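Local coordinates for protein Nrps/pks (Streptomyces albus, PDB 4OPE) that probably catalyses decarboxylative condensation of acyl chains, as the KS7 ketosynthase domain of OzmH, an "AT-less" polyketide synthase of oxazolomycin biosynthesis, at residues A[22-27]-A[360-365]; A[464-469]-A[514-519]. All coordinates share one frame; numbering follows the deposited sequence.

From the N terminus, the chain leaves strand 9-17 and enters helix 24-33. Contact 1 joins the start of this helix to helix 356-370, closing a loop of 332 residues that holds much of the ketosynthase body; the centre of contact 1 sits about 6 Å from that of the chain. The chain then runs through strands 416-422 and 427-434. Contact 2 joins helix 458-473 to the C-terminal part of helix 505-516 across a smaller loop of 44 residues, and the centre of contact 2 lies about 28 Å from the centre of the chain. The loops follow in series, without nesting or crossing. The centres of contacts 1 and 2 are about 27 Å apart.

Contact 1. Residues A[22-27]-A[360-365]; sequences DDLAQF and ALTKVL
Leu24 and Thr362 set the backbone spacing, with CA atoms 8.4 Å apart, where the first turn of helix 24-33 meets the middle of helix 356-370. No hydrogen bond crosses the gap, so the evidence for contact is apolar and centres on one methyl, Thr362 CG2. Leu24 meets it tip to tip, its CD1 standing 3.4 Å from Thr362 CG2. Phe27 arrives at a slant and offers its ring edge: CE2 lies 3.7 Å from Thr362 CG2, which sits near the ring plane. With CG anti to the backbone N (chi1 -169°), the Phe27 ring extends toward the other helix, where it also meets the ring of Tyr18. The Thr362 rotamer divides the work of its two branches: the methyl goes to the interface, while OG1 turns back along its own helix to bond Met358 O. Lys363 brushes Phe27 near its backbone and carries NZ away to a salt bridge with Glu309. At the helix start, Asp23 is the N-cap; its OD1 accepts from Gln26 N at 3.1 Å with an N-H...O angle of 157°, which caps the first turn, from which Leu24 and Phe27 project. Leu24, Thr362 and Leu365 all touch Val14 of strand 9-17, and Val364 packs on strand 416-422, placing helix 356-370 as a buried helix against the strands of the thiolase fold common to ketosynthases.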
loop_
_atom_site.group_PDB
_atom_site.type_symbol
_atom_site.label_atom_id
_atom_site.label_comp_id
_atom_site.label_asym_id
_atom_site.label_seq_id
_atom_site.Cartn_x
_atom_site.Cartn_y
_atom_site.Cartn_z
ATOM N N ASP A 22 -3.114 19.852 -18.109
ATOM C CA ASP A 22 -2.827 18.556 -18.735
ATOM C C ASP A 22 -1.345 18.224 -18.759
ATOM O O ASP A 22 -0.956 17.099 -19.012
ATOM C CB ASP A 22 -3.476 18.461 -20.111
ATOM C CG ASP A 22 -4.973 18.061 -20.012
ATOM O OD1 ASP A 22 -5.358 17.265 -19.062
ATOM O OD2 ASP A 22 -5.741 18.541 -20.882
ATOM N N ASP A 23 -0.523 19.208 -18.437
ATOM C CA ASP A 23 0.873 18.983 -18.165
ATOM C C ASP A 23 1.339 20.068 -17.211
ATOM O O ASP A 23 0.646 21.051 -16.977
ATOM C CB ASP A 23 1.665 19.029 -19.482
ATOM C CG ASP A 23 1.372 20.298 -20.317
ATOM O OD1 ASP A 23 1.376 21.438 -19.826
ATOM O OD2 ASP A 23 1.149 20.146 -21.512
ATOM N N LEU A 24 2.544 19.899 -16.724
ATOM C CA LEU A 24 3.108 20.737 -15.717
ATOM C C LEU A 24 3.420 22.151 -16.146
ATOM O O LEU A 24 3.525 23.037 -15.283
ATOM C CB LEU A 24 4.372 20.112 -15.160
ATOM C CG LEU A 24 4.184 18.790 -14.406
ATOM C CD1 LEU A 24 5.238 18.697 -13.286
ATOM C CD2 LEU A 24 2.796 18.598 -13.841
ATOM N N ALA A 25 3.569 22.389 -17.438
ATOM C CA ALA A 25 3.746 23.773 -17.888
ATOM C C ALA A 25 2.468 24.543 -17.654
ATOM O O ALA A 25 2.484 25.685 -17.218
ATOM C CB ALA A 25 4.125 23.829 -19.350
ATOM N N GLN A 26 1.354 23.893 -17.941
ATOM C CA GLN A 26 0.053 24.488 -17.732
ATOM C C GLN A 26 -0.208 24.563 -16.220
ATOM O O GLN A 26 -0.708 25.549 -15.731
ATOM C CB GLN A 26 -0.995 23.691 -18.519
ATOM C CG GLN A 26 -2.370 24.328 -18.579
ATOM C CD GLN A 26 -2.328 25.769 -19.056
ATOM O OE1 GLN A 26 -1.744 26.057 -20.104
ATOM N NE2 GLN A 26 -2.927 26.683 -18.291
ATOM N N PHE A 27 0.230 23.573 -15.459
ATOM C CA PHE A 27 0.083 23.634 -14.029
ATOM C C PHE A 27 0.772 24.850 -13.482
ATOM O O PHE A 27 0.230 25.567 -12.626
ATOM C CB PHE A 27 0.694 22.367 -13.422
ATOM C CG PHE A 27 0.395 22.130 -11.945
ATOM C CD1 PHE A 27 -0.849 22.373 -11.416
ATOM C CD2 PHE A 27 1.374 21.601 -11.111
ATOM C CE1 PHE A 27 -1.110 22.100 -10.071
ATOM C CE2 PHE A 27 1.114 21.321 -9.776
ATOM C CZ PHE A 27 -0.118 21.576 -9.255
ATOM N N ALA A 360 1.111 18.673 -4.260
ATOM C CA ALA A 360 1.776 19.537 -3.307
ATOM C C ALA A 360 3.286 19.561 -3.639
ATOM O O ALA A 360 3.939 20.613 -3.719
ATOM C CB ALA A 360 1.529 19.035 -1.898
ATOM N N LEU A 361 3.814 18.365 -3.842
ATOM C CA LEU A 361 5.209 18.162 -4.072
ATOM C C LEU A 361 5.613 18.781 -5.387
ATOM O O LEU A 361 6.672 19.380 -5.506
ATOM C CB LEU A 361 5.372 16.691 -4.108
ATOM C CG LEU A 361 6.653 16.016 -4.423
ATOM C CD1 LEU A 361 7.659 16.573 -3.463
ATOM C CD2 LEU A 361 6.440 14.532 -4.148
ATOM N N THR A 362 4.761 18.634 -6.393
ATOM C CA THR A 362 5.022 19.168 -7.701
ATOM C C THR A 362 5.037 20.676 -7.628
ATOM O O THR A 362 5.911 21.348 -8.194
ATOM C CB THR A 362 3.973 18.685 -8.702
ATOM O OG1 THR A 362 4.029 17.263 -8.794
ATOM C CG2 THR A 362 4.215 19.235 -10.084
ATOM N N LYS A 363 4.102 21.235 -6.884
ATOM C CA LYS A 363 4.093 22.682 -6.709
ATOM C C LYS A 363 5.396 23.180 -6.138
ATOM O O LYS A 363 5.884 24.175 -6.557
ATOM C CB LYS A 363 2.971 23.083 -5.802
ATOM C CG LYS A 363 2.846 24.572 -5.643
ATOM C CD LYS A 363 2.409 24.841 -4.219
ATOM C CE LYS A 363 1.662 26.139 -4.110
ATOM N NZ LYS A 363 1.421 26.449 -2.668
ATOM N N VAL A 364 5.969 22.491 -5.178
ATOM C CA VAL A 364 7.251 22.916 -4.622
ATOM C C VAL A 364 8.404 22.791 -5.642
ATOM O O VAL A 364 9.232 23.702 -5.807
ATOM C CB VAL A 364 7.568 22.089 -3.386
ATOM C CG1 VAL A 364 8.999 22.323 -2.909
ATOM C CG2 VAL A 364 6.575 22.455 -2.309
ATOM N N LEU A 365 8.467 21.654 -6.326
ATOM C CA LEU A 365 9.498 21.496 -7.327
ATOM C C LEU A 365 9.470 22.636 -8.324
ATOM O O LEU A 365 10.498 23.124 -8.706
ATOM C CB LEU A 365 9.350 20.160 -8.049
ATOM C CG LEU A 365 9.499 18.952 -7.125
ATOM C CD1 LEU A 365 9.329 17.641 -7.881
ATOM C CD2 LEU A 365 10.825 18.972 -6.376
#

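Contact 2. Residues A[464-469]-A[514-519]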
loop_
_atom_site.group_PDB
_atom_site.type_symbol
_atom_site.label_atom_id
_atom_site.label_comp_id
_atom_site.label_asym_id
_atom_site.label_seq_id
_atom_site.Cartn_x
_atom_site.Cartn_y
_atom_site.Cartn_z
ATOM N N HIS A 464 2.759 15.300 -32.388
ATOM C CA HIS A 464 4.048 15.536 -31.732
ATOM C C HIS A 464 4.851 16.683 -32.367
ATOM O O HIS A 464 5.321 17.604 -31.677
ATOM C CB HIS A 464 4.806 14.213 -31.738
ATOM C CG HIS A 464 6.069 14.223 -30.972
ATOM N ND1 HIS A 464 6.222 14.926 -29.803
ATOM C CD2 HIS A 464 7.253 13.596 -31.209
ATOM C CE1 HIS A 464 7.452 14.737 -29.353
ATOM N NE2 HIS A 464 8.099 13.935 -30.191
ATOM N N THR A 465 4.955 16.650 -33.691
ATOM C CA THR A 465 5.615 17.706 -34.457
ATOM C C THR A 465 4.966 19.041 -34.195
ATOM O O THR A 465 5.641 20.027 -33.904
ATOM C CB THR A 465 5.591 17.405 -35.965
ATOM O OG1 THR A 465 6.365 16.219 -36.236
ATOM C CG2 THR A 465 6.203 18.533 -36.775
ATOM N N ALA A 466 3.652 19.077 -34.265
ATOM C CA ALA A 466 2.887 20.309 -33.955
ATOM C C ALA A 466 3.114 20.833 -32.524
ATOM O O ALA A 466 3.287 22.043 -32.305
ATOM C CB ALA A 466 1.385 20.069 -34.189
ATOM N N ARG A 467 3.082 19.934 -31.543
ATOM C CA ARG A 467 3.240 20.350 -30.159
ATOM C C ARG A 467 4.625 20.906 -29.940
ATOM O O ARG A 467 4.802 21.869 -29.213
ATOM C CB ARG A 467 3.009 19.174 -29.244
ATOM C CG ARG A 467 1.554 18.790 -29.095
ATOM C CD ARG A 467 1.356 17.335 -28.698
ATOM N NE ARG A 467 2.134 16.950 -27.523
ATOM C CZ ARG A 467 1.804 17.247 -26.251
ATOM N NH1 ARG A 467 2.602 16.828 -25.261
ATOM N NH2 ARG A 467 0.691 17.936 -25.958
ATOM N N THR A 468 5.608 20.291 -30.587
ATOM C CA THR A 468 6.986 20.700 -30.453
ATOM C C THR A 468 7.258 22.087 -31.082
ATOM O O THR A 468 7.874 22.986 -30.462
ATOM C CB THR A 468 7.910 19.621 -31.085
ATOM O OG1 THR A 468 7.774 18.383 -30.358
ATOM C CG2 THR A 468 9.373 20.073 -31.059
ATOM N N ALA A 469 6.818 22.279 -32.322
ATOM C CA ALA A 469 6.904 23.610 -32.898
ATOM C C ALA A 469 6.216 24.632 -32.031
ATOM O O ALA A 469 6.700 25.740 -31.881
ATOM C CB ALA A 469 6.281 23.644 -34.271
ATOM N N ASP A 514 6.625 24.409 -41.682
ATOM C CA ASP A 514 6.587 24.138 -43.115
ATOM C C ASP A 514 6.130 22.708 -43.357
ATOM O O ASP A 514 5.297 22.457 -44.198
ATOM C CB ASP A 514 7.956 24.376 -43.769
ATOM C CG ASP A 514 8.300 25.857 -43.906
ATOM O OD1 ASP A 514 7.387 26.689 -43.868
ATOM O OD2 ASP A 514 9.492 26.214 -44.053
ATOM N N HIS A 515 6.658 21.767 -42.600
ATOM C CA HIS A 515 6.373 20.371 -42.857
ATOM C C HIS A 515 4.903 20.156 -42.591
ATOM O O HIS A 515 4.256 19.458 -43.342
ATOM C CB HIS A 515 7.266 19.462 -41.993
ATOM C CG HIS A 515 6.932 18.003 -42.080
ATOM N ND1 HIS A 515 5.994 17.399 -41.269
ATOM C CD2 HIS A 515 7.415 17.023 -42.881
ATOM C CE1 HIS A 515 5.915 16.112 -41.561
ATOM N NE2 HIS A 515 6.772 15.858 -42.533
ATOM N N LEU A 516 4.373 20.796 -41.546
ATOM C CA LEU A 516 2.952 20.643 -41.170
ATOM C C LEU A 516 1.998 21.239 -42.207
ATOM O O LEU A 516 0.875 20.775 -42.357
ATOM C CB LEU A 516 2.659 21.245 -39.768
ATOM C CG LEU A 516 3.454 20.586 -38.628
ATOM C CD1 LEU A 516 3.344 21.332 -37.318
ATOM C CD2 LEU A 516 3.087 19.124 -38.443
ATOM N N ALA A 517 2.448 22.269 -42.913
ATOM C CA ALA A 517 1.630 22.941 -43.916
ATOM C C ALA A 517 1.662 22.239 -45.286
ATOM O O ALA A 517 1.029 22.693 -46.226
ATOM C CB ALA A 517 2.117 24.360 -44.064
ATOM N N GLY A 518 2.404 21.144 -45.412
ATOM C CA GLY A 518 2.615 20.529 -46.717
ATOM C C GLY A 518 3.810 21.094 -47.477
ATOM O O GLY A 518 4.478 20.357 -48.188
ATOM N N ALA A 519 4.092 22.393 -47.339
ATOM C CA ALA A 519 5.252 23.001 -47.996
ATOM C C ALA A 519 6.441 22.066 -47.890
ATOM O O ALA A 519 7.129 21.815 -48.884
ATOM C CB ALA A 519 5.590 24.348 -47.389
#
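Leu516 and Thr465 meet beside the imidazole of His515, a flat group that only borders the interface: its ND1 comes no nearer than 4.6 Å to Thr465 CG2, and the same side chain touches Val524 and Thr526 of strand 524-528. A second flat group, the His464 carbonyl, has its O held from opposite faces of its plane by Thr468 N and Thr468 OG1, both at 2.9 Å; OG1 stands above the plane, 39° out of it. Apolar packing joins the helices. The two methyls of Leu516 divide over neighbouring residues, CD1 lying 3.5 Å from Ala466 CA and CD2 3.6 Å from Thr465 CG2. The Thr465 and Leu516 side chains run antiparallel alongside one another, so they touch flank to flank. Helices 458-473 and 505-516 meet here within a small alpha/beta unit with strands 449-455 and 524-528, reminiscent of the linker subdomain that follows the ketosynthase in modular synthases. An alanine at Leu516 would remove both methyl contacts and is likely to open a gap over Thr465 and Ala466. The polar branch of Thr465 is engaged away from the leucine: CG2 is anti to the backbone N (chi1, measured to OG1, is -65°), and OG1 bonds Leu461 O. Gly518, with phi 88°, is the first residue to leave helical angles, and its N bonds His515 O.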